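Local coordinates for protein SidF, inhibitor of growth family, member 3 (Legionella pneumophila subsp. pneumophila, PDB 4FYF) that probably removes phosphate from phosphatidylinositol phosphates, as a membrane-associated protein of a bacterial pathogen, at residues 7-12 and 310-315; 223-228 and 401-406; 321-326 and 347-352. The protein carries 1 engineered substitution. One frame throughout, in Å; residues are numbered along the deposited sequence.

Interaction 1: residues 7-12 and 310-315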
# COMPACT_ATOMS: atom_id res chain seq x y z
N GLU A 7 8.66 13.52 13.68
CA GLU A 7 7.58 14.47 13.91
C GLU A 7 6.22 13.74 13.85
O GLU A 7 6.05 12.72 13.20
CB GLU A 7 7.66 15.59 12.89
CG GLU A 7 6.76 16.78 13.11
CD GLU A 7 7.02 17.47 14.42
OE1 GLU A 7 6.43 16.98 15.42
OE2 GLU A 7 7.78 18.48 14.45
N ASN A 8 5.28 14.24 14.62
CA ASN A 8 3.94 13.76 14.62
C ASN A 8 3.31 13.92 13.21
O ASN A 8 3.44 14.95 12.55
CB ASN A 8 3.17 14.59 15.62
CG ASN A 8 1.68 14.42 15.48
OD1 ASN A 8 1.09 13.50 16.04
ND2 ASN A 8 1.07 15.30 14.74
N ILE A 9 2.58 12.90 12.77
CA ILE A 9 2.21 12.85 11.39
C ILE A 9 1.20 13.95 11.02
O ILE A 9 1.24 14.53 9.93
CB ILE A 9 1.73 11.45 11.02
CG1 ILE A 9 2.15 11.18 9.57
CG2 ILE A 9 0.23 11.27 11.30
CD1 ILE A 9 1.00 11.25 8.64
N GLU A 10 0.31 14.25 11.95
CA GLU A 10 -0.61 15.29 11.72
C GLU A 10 0.13 16.63 11.50
O GLU A 10 -0.11 17.34 10.50
CB GLU A 10 -1.58 15.36 12.86
CG GLU A 10 -2.60 16.45 12.73
CD GLU A 10 -3.51 16.49 13.94
OE1 GLU A 10 -4.44 17.33 13.90
OE2 GLU A 10 -3.30 15.70 14.92
N THR A 11 1.06 16.98 12.38
CA THR A 11 1.75 18.22 12.18
C THR A 11 2.52 18.19 10.84
O THR A 11 2.46 19.16 10.08
CB THR A 11 2.54 18.76 13.42
OG1 THR A 11 3.95 18.80 13.16
CG2 THR A 11 2.22 18.01 14.75
N TYR A 12 3.18 17.09 10.53
CA TYR A 12 3.88 16.99 9.23
C TYR A 12 2.97 17.17 7.99
O TYR A 12 3.35 17.89 7.05
CB TYR A 12 4.70 15.71 9.14
CG TYR A 12 5.47 15.49 7.84
CD1 TYR A 12 6.42 16.41 7.38
CD2 TYR A 12 5.30 14.33 7.11
CE1 TYR A 12 7.15 16.18 6.20
CE2 TYR A 12 6.02 14.09 5.94
CZ TYR A 12 6.94 15.00 5.49
OH TYR A 12 7.64 14.74 4.34
N ILE A 310 4.17 5.42 16.64
CA ILE A 310 4.79 6.57 17.25
C ILE A 310 4.37 7.88 16.59
O ILE A 310 4.04 8.85 17.27
CB ILE A 310 6.33 6.46 17.49
CG1 ILE A 310 6.59 5.68 18.79
CG2 ILE A 310 6.93 7.85 17.78
CD1 ILE A 310 6.54 4.18 18.67
N ASP A 311 4.34 7.94 15.27
CA ASP A 311 4.06 9.23 14.72
C ASP A 311 2.55 9.56 14.77
O ASP A 311 2.17 10.70 14.62
CB ASP A 311 4.78 9.49 13.37
CG ASP A 311 4.16 8.73 12.19
OD1 ASP A 311 2.91 8.61 12.17
OD2 ASP A 311 4.91 8.29 11.27
N ARG A 312 1.73 8.56 15.05
CA ARG A 312 0.31 8.80 15.35
C ARG A 312 0.04 9.31 16.76
O ARG A 312 -1.11 9.55 17.12
CB ARG A 312 -0.54 7.58 15.03
CG ARG A 312 -0.79 7.50 13.54
CD ARG A 312 -1.15 6.11 13.08
NE ARG A 312 -2.41 5.57 13.63
CZ ARG A 312 -3.61 6.07 13.33
NH1 ARG A 312 -3.72 7.12 12.51
NH2 ARG A 312 -4.69 5.55 13.87
N MET A 313 1.09 9.53 17.54
CA MET A 313 0.94 10.03 18.89
C MET A 313 1.42 11.47 19.10
O MET A 313 2.54 11.84 18.73
CB MET A 313 1.68 9.10 19.82
CG MET A 313 0.98 7.75 19.89
SD MET A 313 1.65 6.66 21.14
CE MET A 313 3.35 6.55 20.73
N THR A 314 0.58 12.28 19.74
CA THR A 314 0.99 13.66 20.02
C THR A 314 1.96 13.63 21.17
O THR A 314 2.04 12.63 21.89
CB THR A 314 -0.22 14.52 20.40
OG1 THR A 314 -0.73 14.04 21.65
CG2 THR A 314 -1.34 14.38 19.30
N ASN A 315 2.70 14.71 21.38
CA ASN A 315 3.47 14.82 22.63
C ASN A 315 2.65 14.50 23.92
O ASN A 315 3.13 13.74 24.77
CB ASN A 315 4.19 16.16 22.74
CG ASN A 315 5.33 16.27 21.74
OD1 ASN A 315 5.44 15.46 20.82
ND2 ASN A 315 6.16 17.28 21.91
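The carbonyl oxygen of Asp311 is gripped by the start of another helix. It accepts the N-H of Ile9 in a nearly straight bond (Ile9 N to Asp311 O 2.9 Å, 167° at the hydrogen), the donor tilted out of the carbonyl plane, and it also receives a weaker C-H contact from the CA of Asn8. Ile9 opens helix 9-16, where an N-H has no acceptor in a preceding turn, so the outside carbonyl supplies one. Asn8 is the N-cap, and its O starts the helical pattern by accepting Tyr12 N at 3.0 Å. One residue earlier, Glu7 folds back so that OE1 takes the N-H of Asn8 through its anti lone pair (3.1 Å).

The Asp311 side chain stands between its own N and carbonyl carbon (chi1 74°), which turns the carboxylate past Ile9: OD1 lies 3.3 Å from Ile9 CB, the two side chains crossing at a slant. That oxygen is bound by Arg248 of strand 247-254, and the branched Ile9 packs on Arg248 and Ile250 of the same strand, so acid and hydrocarbon share one support. Next along, the guanidinium of Arg312 forms salt bridges with Asp639 and Asp265. This is N-terminal capping of a helix by a carbonyl from another part of the chain: the first N-H of helix 9-16 meets the last carbonyl of helix 284-311.

Interaction 2: residues 223-228 and 401-406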
# COMPACT_ATOMS: atom_id res chain seq x y z
N SER A 223 25.55 0.89 12.63
CA SER A 223 25.65 2.06 13.51
C SER A 223 24.95 3.36 13.05
O SER A 223 24.63 4.19 13.91
CB SER A 223 27.13 2.34 13.83
OG SER A 223 27.95 2.06 12.70
N GLU A 224 24.74 3.53 11.74
CA GLU A 224 24.07 4.74 11.20
C GLU A 224 22.60 4.83 11.61
O GLU A 224 21.86 3.86 11.45
CB GLU A 224 24.22 4.84 9.67
CG GLU A 224 25.04 6.05 9.18
CD GLU A 224 25.46 5.95 7.71
OE1 GLU A 224 26.68 5.84 7.45
OE2 GLU A 224 24.60 5.98 6.81
N VAL A 225 22.18 5.97 12.15
CA VAL A 225 20.80 6.13 12.60
C VAL A 225 19.88 6.30 11.38
O VAL A 225 18.79 5.68 11.30
CB VAL A 225 20.63 7.26 13.66
CG1 VAL A 225 19.17 7.61 13.87
CG2 VAL A 225 21.31 6.86 14.99
N ASN A 226 20.34 7.11 10.42
CA ASN A 226 19.57 7.36 9.19
C ASN A 226 19.83 6.25 8.18
O ASN A 226 20.94 6.12 7.66
CB ASN A 226 19.88 8.75 8.58
CG ASN A 226 19.65 9.89 9.58
OD1 ASN A 226 20.56 10.24 10.35
ND2 ASN A 226 18.44 10.47 9.55
N ARG A 227 18.78 5.46 7.92
CA ARG A 227 18.87 4.21 7.16
C ARG A 227 17.82 4.15 6.02
O ARG A 227 17.06 3.17 5.85
CB ARG A 227 18.82 2.99 8.11
CG ARG A 227 20.14 2.74 8.83
CD ARG A 227 20.20 1.38 9.53
NE ARG A 227 20.04 1.51 10.98
CZ ARG A 227 18.92 1.26 11.65
NH1 ARG A 227 17.83 0.83 11.02
NH2 ARG A 227 18.89 1.43 12.95
N ASP A 228 17.78 5.25 5.25
CA ASP A 228 17.12 5.33 3.95
C ASP A 228 17.61 4.22 3.02
O ASP A 228 18.76 3.75 3.13
CB ASP A 228 17.42 6.69 3.28
CG ASP A 228 16.31 7.73 3.49
OD1 ASP A 228 15.29 7.42 4.15
OD2 ASP A 228 16.46 8.86 2.98
N ASN A 401 19.42 12.23 14.96
CA ASN A 401 20.57 11.33 15.06
C ASN A 401 20.50 10.42 16.24
O ASN A 401 21.53 9.93 16.73
CB ASN A 401 21.90 12.08 15.08
CG ASN A 401 23.05 11.21 14.58
OD1 ASN A 401 22.87 10.39 13.66
ND2 ASN A 401 24.24 11.38 15.18
N THR A 402 19.28 10.19 16.70
CA THR A 402 19.08 9.32 17.85
C THR A 402 18.08 8.24 17.49
O THR A 402 17.15 8.45 16.68
CB THR A 402 18.55 10.07 19.08
OG1 THR A 402 17.41 10.85 18.69
CG2 THR A 402 19.67 10.96 19.73
N GLU A 403 18.27 7.10 18.14
CA GLU A 403 17.34 6.02 18.02
C GLU A 403 17.39 5.07 19.24
O GLU A 403 18.28 5.22 20.10
CB GLU A 403 17.52 5.36 16.65
CG GLU A 403 17.83 3.89 16.68
CD GLU A 403 19.18 3.58 16.14
OE1 GLU A 403 20.17 3.75 16.88
OE2 GLU A 403 19.24 3.13 14.98
N VAL A 404 16.43 4.15 19.34
CA VAL A 404 16.38 3.15 20.41
C VAL A 404 16.00 1.76 19.91
O VAL A 404 15.38 1.62 18.85
CB VAL A 404 15.39 3.56 21.53
CG1 VAL A 404 15.91 4.79 22.28
CG2 VAL A 404 14.01 3.84 20.96
N GLU A 405 16.34 0.73 20.68
CA GLU A 405 15.99 -0.64 20.32
C GLU A 405 14.90 -1.16 21.26
O GLU A 405 15.06 -1.06 22.43
CB GLU A 405 17.22 -1.54 20.41
CG GLU A 405 17.91 -1.76 19.07
CD GLU A 405 18.86 -2.95 19.08
OE1 GLU A 405 18.63 -3.93 18.31
OE2 GLU A 405 19.83 -2.91 19.87
N THR A 406 13.78 -1.68 20.72
CA THR A 406 12.76 -2.39 21.49
C THR A 406 12.37 -3.67 20.79
O THR A 406 12.45 -3.77 19.57
CB THR A 406 11.40 -1.70 21.43
OG1 THR A 406 11.47 -0.47 20.73
CG2 THR A 406 10.84 -1.52 22.75
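Arg227 and Glu403 form a salt bridge, NH2 of the arginine lying 2.7 Å from OE2 of the glutamate, and it ties a loop to the second strand of a beta hairpin, at the point where that strand begins. Glu403 is the first residue of strand 403-416, which pairs antiparallel with 391-397, and Asn401 and Thr402 belong to the turn that joins them. The carboxylate arrives at the edge of the guanidinium, near its plane, with the two flat groups turned only 25° against each other although the side chains as a whole cross at about a right angle. A bend in the glutamate chain at chi2 (-116°) helps bring OE2 round to the arginine.

Beside the ion pair sits Val225, its side chain directed toward the hairpin. Its two methyls divide the work. CG1, anti to the backbone N, touches the carbonyl oxygen of Thr402 at 3.6 Å and the CB of Glu403 at 3.9 Å, while CG2 meets Asn401 O at 3.5 Å and lies beside the glutamate carboxylate. A short branched residue suits this place, because it fills the angle between turn and strand with hydrocarbon and has no polar group to satisfy.

The second shell fixes the arginine. Its NH1 is bonded to Tyr210 O, and Lys212 and Gln215 of helix 212-217 pack against the side chain, so the long side chain, with several N-H groups at its end, joins three parts of the chain. Lys212 and Thr395 also border Glu403. On the hairpin side, Val404 pairs through its backbone with Ile396, and Thr402 OG1 is hydrogen-bonded to Thr398 OG1. Within the loop, Arg227 NE reaches back to Glu224 O at 3.0 Å, a weak bond bent to 127° at the hydrogen.

Interaction 3: residues 321-326 and 347-352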
# COMPACT_ATOMS: atom_id res chain seq x y z
N LYS A 321 1.45 8.45 28.76
CA LYS A 321 1.84 7.06 28.78
C LYS A 321 3.22 6.83 29.46
O LYS A 321 3.69 5.72 29.50
CB LYS A 321 1.79 6.52 27.34
CG LYS A 321 0.76 5.44 27.02
CD LYS A 321 -0.67 5.78 27.40
CE LYS A 321 -1.59 4.69 26.90
NZ LYS A 321 -1.73 4.82 25.41
N ILE A 322 3.84 7.85 30.05
CA ILE A 322 5.07 7.69 30.84
C ILE A 322 4.71 7.77 32.32
O ILE A 322 4.27 8.82 32.81
CB ILE A 322 6.14 8.79 30.51
CG1 ILE A 322 6.41 8.85 29.00
CG2 ILE A 322 7.43 8.60 31.29
CD1 ILE A 322 7.10 10.14 28.58
N PRO A 323 4.89 6.68 33.08
CA PRO A 323 4.41 6.82 34.49
C PRO A 323 4.99 8.05 35.16
O PRO A 323 6.13 8.43 34.92
CB PRO A 323 4.87 5.52 35.15
CG PRO A 323 4.80 4.54 33.98
CD PRO A 323 5.30 5.30 32.78
N GLU A 324 4.16 8.68 35.98
CA GLU A 324 4.42 9.98 36.54
C GLU A 324 5.86 10.17 37.08
O GLU A 324 6.48 11.21 36.90
CB GLU A 324 3.37 10.17 37.63
CG GLU A 324 3.50 11.38 38.50
CD GLU A 324 2.63 11.23 39.74
OE1 GLU A 324 3.11 11.51 40.88
OE2 GLU A 324 1.46 10.79 39.54
N GLU A 325 6.39 9.13 37.69
CA GLU A 325 7.69 9.15 38.30
C GLU A 325 8.91 9.10 37.35
O GLU A 325 10.03 9.18 37.86
CB GLU A 325 7.74 7.93 39.16
CG GLU A 325 6.92 6.88 38.43
CD GLU A 325 6.88 5.58 39.14
OE1 GLU A 325 6.10 4.77 38.73
OE2 GLU A 325 7.62 5.38 40.15
N TYR A 326 8.73 8.93 36.03
CA TYR A 326 9.87 8.93 35.06
C TYR A 326 9.94 10.18 34.24
O TYR A 326 10.89 10.40 33.46
CB TYR A 326 9.87 7.71 34.13
CG TYR A 326 10.04 6.47 34.93
CD1 TYR A 326 11.27 6.17 35.51
CD2 TYR A 326 8.94 5.65 35.21
CE1 TYR A 326 11.42 5.07 36.31
CE2 TYR A 326 9.07 4.53 36.00
CZ TYR A 326 10.31 4.25 36.56
OH TYR A 326 10.45 3.14 37.37
N VAL A 347 8.87 4.41 24.88
CA VAL A 347 9.29 3.11 24.36
C VAL A 347 9.89 2.31 25.49
O VAL A 347 9.63 1.15 25.63
CB VAL A 347 10.35 3.25 23.23
CG1 VAL A 347 10.90 1.87 22.84
CG2 VAL A 347 9.72 3.88 22.02
N GLU A 348 10.67 2.98 26.32
CA GLU A 348 11.39 2.31 27.36
C GLU A 348 10.42 1.76 28.43
O GLU A 348 10.69 0.73 29.06
CB GLU A 348 12.48 3.27 27.87
CG GLU A 348 12.94 3.18 29.33
CD GLU A 348 13.88 4.35 29.69
OE1 GLU A 348 13.97 4.66 30.89
OE2 GLU A 348 14.52 4.97 28.78
N HIS A 349 9.27 2.40 28.60
CA HIS A 349 8.33 1.97 29.63
C HIS A 349 7.05 1.35 29.08
O HIS A 349 6.13 1.11 29.84
CB HIS A 349 7.98 3.13 30.61
CG HIS A 349 9.17 3.71 31.35
ND1 HIS A 349 9.80 3.05 32.34
CD2 HIS A 349 9.81 4.92 31.23
CE1 HIS A 349 10.79 3.80 32.83
NE2 HIS A 349 10.79 4.95 32.16
N ASN A 350 6.91 1.15 27.78
CA ASN A 350 5.68 0.53 27.30
C ASN A 350 5.95 -0.58 26.29
O ASN A 350 6.61 -0.31 25.30
CB ASN A 350 4.72 1.58 26.70
CG ASN A 350 4.18 2.54 27.75
OD1 ASN A 350 3.10 2.30 28.31
ND2 ASN A 350 4.93 3.59 28.07
N PRO A 351 5.46 -1.82 26.56
CA PRO A 351 5.42 -2.91 25.59
C PRO A 351 4.71 -2.36 24.39
O PRO A 351 3.68 -1.70 24.55
CB PRO A 351 4.52 -3.96 26.23
CG PRO A 351 4.52 -3.67 27.70
CD PRO A 351 4.95 -2.21 27.89
N LEU A 352 5.28 -2.61 23.21
CA LEU A 352 4.77 -2.08 21.95
C LEU A 352 4.22 -3.24 21.19
O LEU A 352 4.87 -4.29 21.11
CB LEU A 352 5.91 -1.53 21.09
CG LEU A 352 6.22 -0.05 21.19
CD1 LEU A 352 5.56 0.59 22.41
CD2 LEU A 352 7.73 0.14 21.16
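Lys321 meets Asn350 through its backbone: the carbonyl oxygen accepts a hydrogen bond from Asn350 ND2 at 2.8 Å, with 155° at the hydrogen. The acceptor lies close to the plane of the asparagine amide, as suits an N-H that lies in that plane, whereas the donor stands tilted from the plane of the lysine carbonyl. The same ND2 also donates to Tyr346 O. An amide nitrogen, with two hydrogens to give, suits this spot, since one carbonyl belongs to the residue just past helix 315-320 and the other to the last turn of helix 335-348. The aliphatic part of Lys321 runs across the asparagine, its CG 4.1 Å from OD1.

Ile322 is buried and turns its hydrocarbon mainly to Leu342 and Leu345 of helix 335-348, with CG2 only brushing His349 CD2. The contact thus closes a helix-loop-helix unit: the loop leaving 315-320 folds back over the C-terminal end of the helix it leads into.

Pro323 adds a further apolar contact, its CD 4.1 Å from His349 CB. Its carbonyl oxygen accepts the N-H of Tyr326 at 2.9 Å, a tight turn that swings the tyrosine back over the second segment.

There the Tyr326 ring lies over the imidazole of His349 in an offset stack, centroids 4.0 Å apart and planes at 26°. The rings are slipped so that His349 CE1 sits over the middle of the tyrosine ring while NE2 comes to 3.2 Å from Tyr326 CG. Both side chains place CG beside their own backbone N, which presents the flat groups to each other. The opposite face of the imidazole is covered by Glu348, whose CG lies 3.9 Å above the ring plane over its centre.

How the interactions relate
The three contacts lie on one side of the chain's centre, their own centres about 18 to 20 Å apart. Interactions 1 and 3 follow each other in sequence: 310-315 ends helix 284-311 and leads into helix 315-320, after which 321-326 begins. Interactions 1 and 2 alternate along the chain, and both segments of interaction 3 fall between those of interaction 2. Strand 403-416 links the last two, since it pairs with strand 352-360, which follows helix 335-348, and Thr406 and Val404 pack on Val347. Helix 335-348 is common ground, touching side chains of all three. They join the N-terminal helix to the end of helix 284-311, a surface loop to the hairpin, and the 321-326 loop to the end of helix 335-348.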